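Local coordinates for fructooligosaccharide ABC transporter substrate-binding protein FusA (Streptococcus pneumoniae, PDB 5G61), which captures short- and long-chain fructooligosaccharides, preferring tetrasaccharides and larger, as the solute-binding component of the FusABC-MsmK ABC importer, at residues P59-N64 with S314-L319; K147-E152 with G170-N175; E177-P182 with D261-V266; K295-T300 with P414-V419. All coordinates share one frame; numbering follows the deposited sequence.

Contacts 1 and 3 are buried and involve strands of two different four-stranded sheets on opposite sides of the chain's centre, about 49 Å apart between contact centres. Contact 2 lies at the surface, and contact 4 is partly buried and joins two loops. Contacts 2 and 3 share one calcium ion: 170-175 and 177-182 each supply part of its coordination shell, and their centres are about 11 Å apart. Their chemistry nevertheless differs, since contact 2 rests on apolar overlap and a water bridge, whereas contact 3 is a parallel backbone pairing. Contact 1 depends on one side-chain amide. Contact 4, which buries the most surface, combines lysine-tyrosine packing with arginine-to-carbonyl bonds.

Contact 1 of 4, residues P59-N64 with S314-L319; sequences PDAIHN and SVNKNL
Asn316 meets Asp60 through its carboxamide, and these two residues bury the most surface in the contact. The CG of Asn316 stands anti to its own backbone N (chi1 -169°), which carries the amide across to the start of the other segment. There ND2 donates to Asp60 O at 2.7 Å. The bond is bent, with an N-H...O angle of 145°, and the donor sits above the carbonyl plane instead of on a lone pair. The same nitrogen lies 3.5 Å from Asp60 CB, so the amide touches both the main chain and the root of the aspartate side chain. At its other end, Asn316 OD1 accepts from Asn318 N at 3.1 Å, closing an Asx turn just ahead of helix 319-329. Asn318 is the N-cap of that helix, its OD1 taking the backbone N-H of Leu321. The Asp60 carboxylate is engaged differently: OD2 accepts from the backbone N of Lys6 in the adjoining strand 4-10. Val315 packs a methyl, CG2, against the carbonyl O of Pro59 at 3.3 Å, an oxygen that also receives a hydrogen bond from Thr313 OG1. In the fold, the contact lies where strand 61-63 enters a mixed sheet between strands 4-10 and 310-312, and where the chain leaves 310-312 for the next helix. Asn316 ND2 also bonds to Thr322 OG1 within that helix. With ND2 bonded to both Asp60 O and Thr322 and OD1 held in the turn, the buried amide is fixed in rotation and ties the entry of one strand to the beginning of a helix.

Contact 2 of 4, residues K147-E152 with G170-N175; sequences KKLGLE and GDPNGN. With CA (calcium ion), chain I.
Leu149 lays its CD1 methyl against the Pro172 ring, 3.9 Å from CB, the two side chains crossing obliquely. Its other branch, CD2, reaches Gly170 and lies 3.8 Å from the carbonyl O. Beside it Lys148 runs over the same proline: CG is 3.8 Å from Pro172 CB and 3.6 Å from Pro172 O. The lysine chain then bends at chi2 (78°) and again at chi4, and its NZ ends at a water, 3.2 Å away, that donates in turn to Gly170 O. Helix 143-148 ends here in a Schellman motif, with Gly150 at positive phi, while helix 157-169 stops just before the loop of the other segment. The type I turn from Asp171 to Gly174 in that loop is itself part of a calcium site: Asp171 and Asn173, and Asn175 just after the turn, bind the ion through OD1. Asn173 OD1 also accepts from Asn175 N at 3.0 Å in an Asx turn, so one oxygen serves both the metal and the backbone. Asp171 OD2 is held by the backbone N of Gly176, leaving OD1 turned to the metal at 2.4 Å. Glu177, Asp179 and Glu180 complete the coordination.

Contact 3 of 4, residues E177-P182 with D261-V266; sequences EADEIP and DQKFGV. With CA (calcium ion), chain I.
The Phe264 ring is met obliquely by Ile181, whose CD1 lies 4.0 Å from CE1, while CB and CG2 of the isoleucine approach CD1 of the ring. The two side chains run side by side on one face of the sheet, pointing the same way, and Lys258 of helix 252-260 touches both. Tyr255 of that helix also meets the phenylalanine ring, with the planes at about 40°. The backbones of Ile181 and Phe264 pair in parallel, joining edge strand 181-183 to strand 264-269 of the mixed sheet. Ile181 N donates to Lys263 O at 2.9 Å, and Gly265 N returns a bond to Ile181 O at 2.7 Å. Where the chain then turns a corner, Val266 N reaches Pro182 O at 2.7 Å. Ahead of the edge strand the chain wraps round the calcium ion: Glu177 gives its backbone O, Asp179 its OD1, and Glu180 both carboxylate oxygens. A bend at chi2 (90°) folds the Glu180 carboxylate back to the ion, with OE1 at 2.6 Å and OE2 at 2.5 Å. The aliphatic part of Lys263 passes near Asp179, its CD being 4.3 Å from Asp179 O. Asp171, Asn173 and Asn175 supply the other ligands.

Contact 4 of 4, residues K295-T300 with P414-V419; sequences KHVART and PYMSNV
Lys295 sets its CG anti to the backbone N (chi1 -158°) and stays extended beyond it, which lays the end of the chain across Tyr415. Its CE sits over one face of the ring, 4.0 Å from the centroid and 29° off the normal, a CH-pi contact, and NZ goes on to donate to the tyrosine OH at 3.1 Å. Pro414 CB also packs against a face of this ring, offset toward the rim. At the far end, Arg299 turns at chi3 (74°) and brings NH1 to two carbonyls: it donates to Asn418 O at 3.0 Å and, weakly, to Val419 O at 2.8 Å. Both oxygens lie at the guanidinium edge, near its plane. Midway between these ends, Val297 N donates to Tyr415 O at 3.0 Å, while Val297 CG2 packs on Tyr415 CB at 3.9 Å. The two loops, one following strand 282-284 and the other leaving helix 399-412 through a short 3-10 turn, meet without forming a sheet; an inverse gamma turn centred on Met416 bends the second. Beside that turn, the Met416 side chain crosses Arg299 at about a right angle, its SD 3.9 Å from Arg299 CG. A water in the plane of the His296 ring links ND1 to Ser417 OG. The amide of Asn418 is anchored outside the pair, ND2 donating to Val212 O, and Asn214 bonds to Ser417 O and Val419 N.

Contact 1 of 4, residues P59-N64 with S314-L319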
loop_
_atom_site.group_PDB
_atom_site.type_symbol
_atom_site.label_atom_id
_atom_site.label_comp_id
_atom_site.label_asym_id
_atom_site.label_seq_id
_atom_site.Cartn_x
_atom_site.Cartn_y
_atom_site.Cartn_z
ATOM N N PRO A 59 0.866 -19.932 17.486
ATOM C CA PRO A 59 2.309 -20.195 17.365
ATOM C C PRO A 59 3.053 -19.438 18.452
ATOM O O PRO A 59 2.417 -18.812 19.304
ATOM C CB PRO A 59 2.644 -19.676 15.959
ATOM C CG PRO A 59 1.685 -18.505 15.778
ATOM C CD PRO A 59 0.402 -18.902 16.537
ATOM N N ASP A 60 4.388 -19.462 18.431
ATOM C CA ASP A 60 5.139 -18.638 19.378
ATOM C C ASP A 60 5.004 -17.147 19.091
ATOM O O ASP A 60 5.211 -16.330 19.998
ATOM C CB ASP A 60 6.618 -19.023 19.370
ATOM C CG ASP A 60 6.843 -20.455 19.798
ATOM O OD1 ASP A 60 6.290 -20.867 20.835
ATOM O OD2 ASP A 60 7.551 -21.175 19.079
ATOM N N ALA A 61 4.682 -16.778 17.854
ATOM C CA ALA A 61 4.662 -15.398 17.388
ATOM C C ALA A 61 4.091 -15.386 15.983
ATOM O O ALA A 61 4.292 -16.337 15.212
ATOM C CB ALA A 61 6.061 -14.773 17.377
ATOM N N ILE A 62 3.387 -14.309 15.650
ATOM C CA ILE A 62 2.893 -14.102 14.296
ATOM C C ILE A 62 3.819 -13.118 13.590
ATOM O O ILE A 62 3.924 -11.950 13.968
ATOM C CB ILE A 62 1.449 -13.610 14.286
ATOM C CG1 ILE A 62 0.582 -14.608 15.024
ATOM C CG2 ILE A 62 1.014 -13.438 12.877
ATOM C CD1 ILE A 62 -0.854 -14.194 15.097
ATOM N N HIS A 63 4.496 -13.610 12.577
ATOM C CA HIS A 63 5.495 -12.886 11.823
ATOM C C HIS A 63 4.863 -12.391 10.534
ATOM O O HIS A 63 3.956 -13.028 9.993
ATOM C CB HIS A 63 6.680 -13.806 11.540
ATOM C CG HIS A 63 7.675 -13.250 10.576
ATOM N ND1 HIS A 63 7.551 -13.400 9.208
ATOM C CD2 HIS A 63 8.829 -12.575 10.779
ATOM C CE1 HIS A 63 8.576 -12.824 8.611
ATOM N NE2 HIS A 63 9.369 -12.322 9.541
ATOM N N ASN A 64 5.322 -11.225 10.059
ATOM C CA ASN A 64 4.715 -10.572 8.891
ATOM C C ASN A 64 3.206 -10.449 9.059
ATOM O O ASN A 64 2.445 -10.431 8.081
ATOM C CB ASN A 64 5.046 -11.296 7.589
ATOM C CG ASN A 64 5.076 -10.353 6.405
ATOM O OD1 ASN A 64 5.200 -9.151 6.582
ATOM N ND2 ASN A 64 4.967 -10.890 5.193
ATOM N N SER A 314 1.052 -15.219 23.857
ATOM C CA SER A 314 1.141 -15.601 25.262
ATOM C C SER A 314 1.612 -17.026 25.464
ATOM O O SER A 314 1.997 -17.372 26.579
ATOM C CB SER A 314 -0.204 -15.456 25.945
ATOM O OG SER A 314 -1.112 -16.363 25.353
ATOM N N VAL A 315 1.589 -17.871 24.433
ATOM C CA VAL A 315 2.127 -19.216 24.601
ATOM C C VAL A 315 3.621 -19.286 24.300
ATOM O O VAL A 315 4.204 -20.376 24.346
ATOM C CB VAL A 315 1.329 -20.219 23.739
ATOM C CG1 VAL A 315 -0.139 -20.057 24.009
ATOM C CG2 VAL A 315 1.635 -20.044 22.253
ATOM N N ASN A 316 4.257 -18.163 23.990
ATOM C CA ASN A 316 5.684 -18.151 23.693
ATOM C C ASN A 316 6.479 -18.380 24.976
ATOM O O ASN A 316 6.379 -17.595 25.923
ATOM C CB ASN A 316 6.062 -16.816 23.055
ATOM C CG ASN A 316 7.466 -16.812 22.482
ATOM O OD1 ASN A 316 8.418 -17.279 23.117
ATOM N ND2 ASN A 316 7.604 -16.282 21.265
ATOM N N LYS A 317 7.288 -19.439 25.006
ATOM C CA LYS A 317 7.964 -19.830 26.242
ATOM C C LYS A 317 9.429 -19.410 26.317
ATOM O O LYS A 317 10.036 -19.567 27.384
ATOM C CB LYS A 317 7.850 -21.351 26.462
ATOM C CG LYS A 317 6.763 -21.733 27.478
ATOM C CD LYS A 317 5.525 -20.828 27.346
ATOM C CE LYS A 317 4.552 -20.944 28.525
ATOM N NZ LYS A 317 3.751 -19.682 28.731
ATOM N N ASN A 318 10.020 -18.865 25.233
ATOM C CA ASN A 318 11.378 -18.309 25.308
ATOM C C ASN A 318 11.350 -16.872 24.796
ATOM O O ASN A 318 11.679 -16.586 23.640
ATOM C CB ASN A 318 12.402 -19.170 24.554
ATOM C CG ASN A 318 13.860 -18.862 24.981
ATOM O OD1 ASN A 318 14.206 -17.732 25.383
ATOM N ND2 ASN A 318 14.713 -19.871 24.886
ATOM N N LEU A 319 10.984 -15.956 25.690
ATOM C CA LEU A 319 10.842 -14.558 25.307
ATOM C C LEU A 319 12.179 -13.960 24.906
ATOM O O LEU A 319 12.292 -13.308 23.861
ATOM C CB LEU A 319 10.228 -13.777 26.459
ATOM C CG LEU A 319 8.845 -14.279 26.836
ATOM C CD1 LEU A 319 8.181 -13.313 27.780
ATOM C CD2 LEU A 319 7.991 -14.509 25.576
#

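Contact 2 of 4, residues K147-E152 with G170-N175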
loop_
_atom_site.group_PDB
_atom_site.type_symbol
_atom_site.label_atom_id
_atom_site.label_comp_id
_atom_site.label_asym_id
_atom_site.label_seq_id
_atom_site.Cartn_x
_atom_site.Cartn_y
_atom_site.Cartn_z
ATOM N N LYS A 147 1.237 8.719 -30.182
ATOM C CA LYS A 147 2.040 9.090 -31.337
ATOM C C LYS A 147 1.437 8.521 -32.606
ATOM O O LYS A 147 1.284 9.232 -33.602
ATOM C CB LYS A 147 3.485 8.614 -31.154
ATOM C CG LYS A 147 4.391 9.021 -32.311
ATOM C CD LYS A 147 5.864 9.240 -31.887
ATOM C CE LYS A 147 6.512 10.424 -32.658
ATOM N NZ LYS A 147 8.007 10.424 -32.612
ATOM N N LYS A 148 1.060 7.240 -32.565
ATOM C CA LYS A 148 0.506 6.562 -33.730
ATOM C C LYS A 148 -0.710 7.292 -34.267
ATOM O O LYS A 148 -0.902 7.377 -35.488
ATOM C CB LYS A 148 0.143 5.117 -33.368
ATOM C CG LYS A 148 -1.019 4.507 -34.183
ATOM C CD LYS A 148 -0.580 4.052 -35.595
ATOM C CE LYS A 148 -1.678 3.249 -36.336
ATOM N NZ LYS A 148 -2.726 4.078 -37.036
ATOM N N LEU A 149 -1.550 7.809 -33.379
ATOM C CA LEU A 149 -2.787 8.469 -33.769
ATOM C C LEU A 149 -2.639 9.985 -33.885
ATOM O O LEU A 149 -3.643 10.676 -34.122
ATOM C CB LEU A 149 -3.899 8.135 -32.763
ATOM C CG LEU A 149 -4.537 6.742 -32.679
ATOM C CD1 LEU A 149 -5.238 6.509 -31.306
ATOM C CD2 LEU A 149 -5.518 6.545 -33.822
ATOM N N GLY A 150 -1.426 10.507 -33.704
ATOM C CA GLY A 150 -1.161 11.942 -33.791
ATOM C C GLY A 150 -1.926 12.772 -32.784
ATOM O O GLY A 150 -2.423 13.846 -33.123
ATOM N N LEU A 151 -2.052 12.293 -31.554
ATOM C CA LEU A 151 -2.751 13.022 -30.504
ATOM C C LEU A 151 -1.739 13.597 -29.522
ATOM O O LEU A 151 -0.737 12.947 -29.205
ATOM C CB LEU A 151 -3.726 12.114 -29.759
ATOM C CG LEU A 151 -4.775 11.363 -30.578
ATOM C CD1 LEU A 151 -5.155 10.084 -29.872
ATOM C CD2 LEU A 151 -6.002 12.226 -30.771
ATOM N N GLU A 152 -1.984 14.828 -29.063
ATOM C CA GLU A 152 -1.156 15.367 -27.991
ATOM C C GLU A 152 -1.527 14.698 -26.667
ATOM O O GLU A 152 -2.635 14.175 -26.494
ATOM C CB GLU A 152 -1.336 16.876 -27.835
ATOM C CG GLU A 152 -1.067 17.759 -29.038
ATOM C CD GLU A 152 -1.509 19.209 -28.782
ATOM O OE1 GLU A 152 -1.183 19.753 -27.701
ATOM O OE2 GLU A 152 -2.201 19.803 -29.646
ATOM N N GLY A 170 -9.560 3.778 -33.145
ATOM C CA GLY A 170 -8.487 4.039 -34.078
ATOM C C GLY A 170 -7.502 2.923 -34.333
ATOM O O GLY A 170 -6.559 3.134 -35.106
ATOM N N ASP A 171 -7.696 1.739 -33.735
ATOM C CA ASP A 171 -6.809 0.592 -33.897
ATOM C C ASP A 171 -5.328 0.982 -33.828
ATOM O O ASP A 171 -4.566 0.649 -34.740
ATOM C CB ASP A 171 -7.118 -0.113 -35.227
ATOM C CG ASP A 171 -6.376 -1.457 -35.379
ATOM O OD1 ASP A 171 -6.179 -2.153 -34.367
ATOM O OD2 ASP A 171 -5.979 -1.825 -36.498
ATOM N N PRO A 172 -4.864 1.674 -32.781
ATOM C CA PRO A 172 -3.451 2.084 -32.772
ATOM C C PRO A 172 -2.460 0.926 -32.631
ATOM O O PRO A 172 -1.268 1.142 -32.895
ATOM C CB PRO A 172 -3.373 3.041 -31.576
ATOM C CG PRO A 172 -4.473 2.617 -30.676
ATOM C CD PRO A 172 -5.585 2.174 -31.593
ATOM N N ASN A 173 -2.891 -0.269 -32.187
ATOM C CA ASN A 173 -2.035 -1.470 -32.232
ATOM C C ASN A 173 -1.906 -2.039 -33.640
ATOM O O ASN A 173 -1.022 -2.862 -33.878
ATOM C CB ASN A 173 -2.591 -2.578 -31.333
ATOM C CG ASN A 173 -3.970 -3.055 -31.790
ATOM O OD1 ASN A 173 -4.419 -2.713 -32.874
ATOM N ND2 ASN A 173 -4.649 -3.817 -30.964
ATOM N N GLY A 174 -2.821 -1.681 -34.542
ATOM C CA GLY A 174 -2.727 -2.009 -35.944
ATOM C C GLY A 174 -3.074 -3.430 -36.321
ATOM O O GLY A 174 -2.794 -3.824 -37.457
ATOM N N ASN A 175 -3.662 -4.217 -35.413
ATOM C CA ASN A 175 -4.004 -5.601 -35.700
ATOM C C ASN A 175 -5.392 -5.756 -36.294
ATOM O O ASN A 175 -5.907 -6.882 -36.347
ATOM C CB ASN A 175 -3.886 -6.456 -34.442
ATOM C CG ASN A 175 -4.858 -6.048 -33.347
ATOM O OD1 ASN A 175 -5.703 -5.168 -33.519
ATOM N ND2 ASN A 175 -4.746 -6.703 -32.207
HETATM CA CA CA I . -6.392 -3.219 -32.267
HETATM O O HOH W 1 -5.080 2.113 -37.806
#

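Contact 3 of 4, residues E177-P182 with D261-V266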
loop_
_atom_site.group_PDB
_atom_site.type_symbol
_atom_site.label_atom_id
_atom_site.label_comp_id
_atom_site.label_asym_id
_atom_site.label_seq_id
_atom_site.Cartn_x
_atom_site.Cartn_y
_atom_site.Cartn_z
ATOM N N GLU A 177 -8.283 -5.182 -35.189
ATOM C CA GLU A 177 -9.384 -5.504 -34.293
ATOM C C GLU A 177 -9.524 -4.450 -33.199
ATOM O O GLU A 177 -8.547 -3.833 -32.765
ATOM C CB GLU A 177 -9.213 -6.905 -33.669
ATOM C CG GLU A 177 -10.377 -7.348 -32.734
ATOM C CD GLU A 177 -11.785 -6.826 -33.156
ATOM O OE1 GLU A 177 -12.204 -7.014 -34.321
ATOM O OE2 GLU A 177 -12.467 -6.201 -32.308
ATOM N N ALA A 178 -10.769 -4.250 -32.772
ATOM C CA ALA A 178 -11.102 -3.396 -31.640
ATOM C C ALA A 178 -10.795 -4.094 -30.322
ATOM O O ALA A 178 -11.647 -4.154 -29.434
ATOM C CB ALA A 178 -12.576 -2.998 -31.697
ATOM N N ASP A 179 -9.588 -4.635 -30.191
ATOM C CA ASP A 179 -9.139 -5.244 -28.949
ATOM C C ASP A 179 -8.657 -4.221 -27.928
ATOM O O ASP A 179 -8.413 -4.588 -26.773
ATOM C CB ASP A 179 -8.010 -6.223 -29.250
ATOM C CG ASP A 179 -6.808 -5.530 -29.841
ATOM O OD1 ASP A 179 -7.002 -4.393 -30.312
ATOM O OD2 ASP A 179 -5.688 -6.100 -29.827
ATOM N N GLU A 180 -8.500 -2.960 -28.334
ATOM C CA GLU A 180 -7.949 -1.941 -27.455
ATOM C C GLU A 180 -8.851 -1.721 -26.243
ATOM O O GLU A 180 -10.062 -1.518 -26.375
ATOM C CB GLU A 180 -7.758 -0.631 -28.232
ATOM C CG GLU A 180 -6.449 -0.569 -29.043
ATOM C CD GLU A 180 -6.578 -1.105 -30.490
ATOM O OE1 GLU A 180 -7.692 -1.466 -30.919
ATOM O OE2 GLU A 180 -5.549 -1.157 -31.205
ATOM N N ILE A 181 -8.252 -1.762 -25.058
ATOM C CA ILE A 181 -8.948 -1.448 -23.815
ATOM C C ILE A 181 -8.576 -0.016 -23.432
ATOM O O ILE A 181 -7.453 0.214 -22.941
ATOM C CB ILE A 181 -8.575 -2.435 -22.705
ATOM C CG1 ILE A 181 -8.925 -3.862 -23.132
ATOM C CG2 ILE A 181 -9.260 -2.079 -21.405
ATOM C CD1 ILE A 181 -8.348 -4.897 -22.241
ATOM N N PRO A 182 -9.460 0.959 -23.621
ATOM C CA PRO A 182 -9.029 2.355 -23.429
ATOM C C PRO A 182 -8.704 2.682 -21.983
ATOM O O PRO A 182 -7.704 3.354 -21.720
ATOM C CB PRO A 182 -10.224 3.175 -23.953
ATOM C CG PRO A 182 -11.050 2.185 -24.796
ATOM C CD PRO A 182 -10.828 0.838 -24.145
ATOM N N ASP A 261 0.450 -7.757 -22.848
ATOM C CA ASP A 261 0.104 -7.625 -24.259
ATOM C C ASP A 261 -0.152 -6.191 -24.676
ATOM O O ASP A 261 -0.610 -5.968 -25.799
ATOM C CB ASP A 261 -1.127 -8.447 -24.616
ATOM C CG ASP A 261 -0.910 -9.927 -24.459
ATOM O OD1 ASP A 261 0.258 -10.376 -24.536
ATOM O OD2 ASP A 261 -1.925 -10.639 -24.270
ATOM N N GLN A 262 0.101 -5.222 -23.801
ATOM C CA GLN A 262 0.037 -3.801 -24.158
ATOM C C GLN A 262 -1.337 -3.398 -24.690
ATOM O O GLN A 262 -1.452 -2.607 -25.629
ATOM C CB GLN A 262 1.130 -3.448 -25.159
ATOM C CG GLN A 262 2.484 -3.306 -24.510
ATOM C CD GLN A 262 3.305 -2.203 -25.151
ATOM O OE1 GLN A 262 2.893 -1.597 -26.158
ATOM N NE2 GLN A 262 4.476 -1.930 -24.575
ATOM N N LYS A 263 -2.384 -3.922 -24.056
ATOM C CA LYS A 263 -3.757 -3.707 -24.482
ATOM C C LYS A 263 -4.420 -2.493 -23.826
ATOM O O LYS A 263 -5.550 -2.144 -24.204
ATOM C CB LYS A 263 -4.569 -4.974 -24.195
ATOM C CG LYS A 263 -4.046 -6.192 -24.973
ATOM C CD LYS A 263 -5.185 -7.050 -25.457
ATOM C CE LYS A 263 -4.691 -8.426 -25.866
ATOM N NZ LYS A 263 -5.422 -9.533 -25.144
ATOM N N PHE A 264 -3.747 -1.843 -22.870
ATOM C CA PHE A 264 -4.334 -0.761 -22.107
ATOM C C PHE A 264 -4.016 0.590 -22.739
ATOM O O PHE A 264 -2.891 0.833 -23.183
ATOM C CB PHE A 264 -3.814 -0.779 -20.671
ATOM C CG PHE A 264 -4.275 -1.956 -19.862
ATOM C CD1 PHE A 264 -5.492 -2.552 -20.101
ATOM C CD2 PHE A 264 -3.478 -2.453 -18.834
ATOM C CE1 PHE A 264 -5.905 -3.627 -19.340
ATOM C CE2 PHE A 264 -3.887 -3.535 -18.067
ATOM C CZ PHE A 264 -5.104 -4.117 -18.320
ATOM N N GLY A 265 -5.016 1.475 -22.760
ATOM C CA GLY A 265 -4.795 2.872 -23.105
ATOM C C GLY A 265 -4.330 3.663 -21.898
ATOM O O GLY A 265 -3.242 4.245 -21.888
ATOM N N VAL A 266 -5.178 3.703 -20.873
ATOM C CA VAL A 266 -4.847 4.285 -19.580
ATOM C C VAL A 266 -5.218 3.273 -18.506
ATOM O O VAL A 266 -6.315 2.703 -18.540
ATOM C CB VAL A 266 -5.563 5.632 -19.338
ATOM C CG1 VAL A 266 -5.379 6.050 -17.883
ATOM C CG2 VAL A 266 -5.017 6.714 -20.287
HETATM CA CA CA I . -6.392 -3.219 -32.267
#

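Contact 4 of 4, residues K295-T300 with P414-V419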
loop_
_atom_site.group_PDB
_atom_site.type_symbol
_atom_site.label_atom_id
_atom_site.label_comp_id
_atom_site.label_asym_id
_atom_site.label_seq_id
_atom_site.Cartn_x
_atom_site.Cartn_y
_atom_site.Cartn_z
ATOM N N LYS A 295 -7.604 21.229 -10.456
ATOM C CA LYS A 295 -6.351 20.552 -10.770
ATOM C C LYS A 295 -5.720 20.281 -9.412
ATOM O O LYS A 295 -5.172 21.200 -8.782
ATOM C CB LYS A 295 -5.458 21.384 -11.674
ATOM C CG LYS A 295 -4.437 20.591 -12.439
ATOM C CD LYS A 295 -3.580 21.481 -13.344
ATOM C CE LYS A 295 -2.448 20.668 -13.974
ATOM N NZ LYS A 295 -1.638 21.462 -14.911
ATOM N N HIS A 296 -5.859 19.032 -8.965
ATOM C CA HIS A 296 -5.562 18.622 -7.608
ATOM C C HIS A 296 -5.009 17.201 -7.604
ATOM O O HIS A 296 -5.333 16.386 -8.472
ATOM C CB HIS A 296 -6.819 18.705 -6.754
ATOM C CG HIS A 296 -6.586 18.536 -5.282
ATOM N ND1 HIS A 296 -5.826 19.415 -4.534
ATOM C CD2 HIS A 296 -7.072 17.625 -4.407
ATOM C CE1 HIS A 296 -5.839 19.041 -3.266
ATOM N NE2 HIS A 296 -6.592 17.959 -3.159
ATOM N N VAL A 297 -4.175 16.907 -6.616
ATOM C CA VAL A 297 -3.818 15.537 -6.287
ATOM C C VAL A 297 -4.172 15.313 -4.825
ATOM O O VAL A 297 -3.644 15.990 -3.938
ATOM C CB VAL A 297 -2.335 15.234 -6.537
ATOM C CG1 VAL A 297 -2.026 13.841 -6.072
ATOM C CG2 VAL A 297 -2.007 15.382 -8.007
ATOM N N ALA A 298 -5.067 14.375 -4.571
ATOM C CA ALA A 298 -5.364 14.038 -3.194
ATOM C C ALA A 298 -4.185 13.283 -2.579
ATOM O O ALA A 298 -3.488 12.503 -3.238
ATOM C CB ALA A 298 -6.660 13.237 -3.110
ATOM N N ARG A 299 -3.909 13.576 -1.321
ATOM C CA ARG A 299 -2.853 12.864 -0.636
ATOM C C ARG A 299 -3.449 11.618 -0.006
ATOM O O ARG A 299 -4.529 11.658 0.603
ATOM C CB ARG A 299 -2.178 13.746 0.414
ATOM C CG ARG A 299 -1.375 14.892 -0.174
ATOM C CD ARG A 299 -0.877 15.867 0.898
ATOM N NE ARG A 299 0.232 15.350 1.694
ATOM C CZ ARG A 299 0.746 15.961 2.764
ATOM N NH1 ARG A 299 0.243 17.106 3.179
ATOM N NH2 ARG A 299 1.750 15.414 3.438
ATOM N N THR A 300 -2.746 10.511 -0.164
ATOM C CA THR A 300 -3.078 9.367 0.655
ATOM C C THR A 300 -2.740 9.672 2.097
ATOM O O THR A 300 -2.083 10.666 2.413
ATOM C CB THR A 300 -2.304 8.123 0.209
ATOM O OG1 THR A 300 -0.895 8.323 0.455
ATOM C CG2 THR A 300 -2.556 7.828 -1.274
ATOM N N PRO A 414 3.447 19.537 -6.942
ATOM C CA PRO A 414 2.916 20.898 -7.163
ATOM C C PRO A 414 1.418 21.005 -7.038
ATOM O O PRO A 414 0.901 22.127 -6.969
ATOM C CB PRO A 414 3.345 21.230 -8.602
ATOM C CG PRO A 414 4.451 20.314 -8.907
ATOM C CD PRO A 414 4.243 19.076 -8.099
ATOM N N TYR A 415 0.692 19.893 -7.050
ATOM C CA TYR A 415 -0.761 19.936 -7.026
ATOM C C TYR A 415 -1.336 19.376 -5.733
ATOM O O TYR A 415 -2.568 19.245 -5.605
ATOM C CB TYR A 415 -1.300 19.232 -8.268
ATOM C CG TYR A 415 -0.805 19.974 -9.491
ATOM C CD1 TYR A 415 -1.258 21.271 -9.755
ATOM C CD2 TYR A 415 0.147 19.423 -10.347
ATOM C CE1 TYR A 415 -0.789 22.001 -10.863
ATOM C CE2 TYR A 415 0.622 20.144 -11.471
ATOM C CZ TYR A 415 0.145 21.430 -11.717
ATOM O OH TYR A 415 0.593 22.161 -12.805
ATOM N N MET A 416 -0.474 19.118 -4.742
ATOM C CA MET A 416 -0.925 18.726 -3.412
ATOM C C MET A 416 -1.163 19.987 -2.590
ATOM O O MET A 416 -0.313 20.440 -1.833
ATOM C CB MET A 416 0.093 17.801 -2.764
ATOM C CG MET A 416 0.456 16.588 -3.637
ATOM S SD MET A 416 1.493 15.413 -2.727
ATOM C CE MET A 416 2.170 14.404 -4.056
ATOM N N SER A 417 -2.362 20.554 -2.744
ATOM C CA SER A 417 -2.740 21.772 -2.041
ATOM C C SER A 417 -3.018 21.578 -0.549
ATOM O O SER A 417 -3.077 22.567 0.188
ATOM C CB SER A 417 -3.989 22.346 -2.664
ATOM O OG SER A 417 -3.824 22.487 -4.048
ATOM N N ASN A 418 -3.261 20.363 -0.097
ATOM C CA ASN A 418 -3.554 20.122 1.313
ATOM C C ASN A 418 -2.237 20.102 2.088
ATOM O O ASN A 418 -1.356 19.275 1.815
ATOM C CB ASN A 418 -4.320 18.807 1.496
ATOM C CG ASN A 418 -5.715 18.821 0.829
ATOM O OD1 ASN A 418 -5.832 18.891 -0.404
ATOM N ND2 ASN A 418 -6.762 18.716 1.638
ATOM N N VAL A 419 -2.089 21.041 3.021
ATOM C CA VAL A 419 -0.885 21.094 3.844
ATOM C C VAL A 419 -0.748 19.833 4.687
ATOM O O VAL A 419 0.364 19.330 4.897
ATOM C CB VAL A 419 -0.902 22.355 4.729
ATOM C CG1 VAL A 419 0.381 22.450 5.536
ATOM C CG2 VAL A 419 -1.064 23.584 3.872
HETATM O O HOH W 2 -5.335 21.740 -6.416
#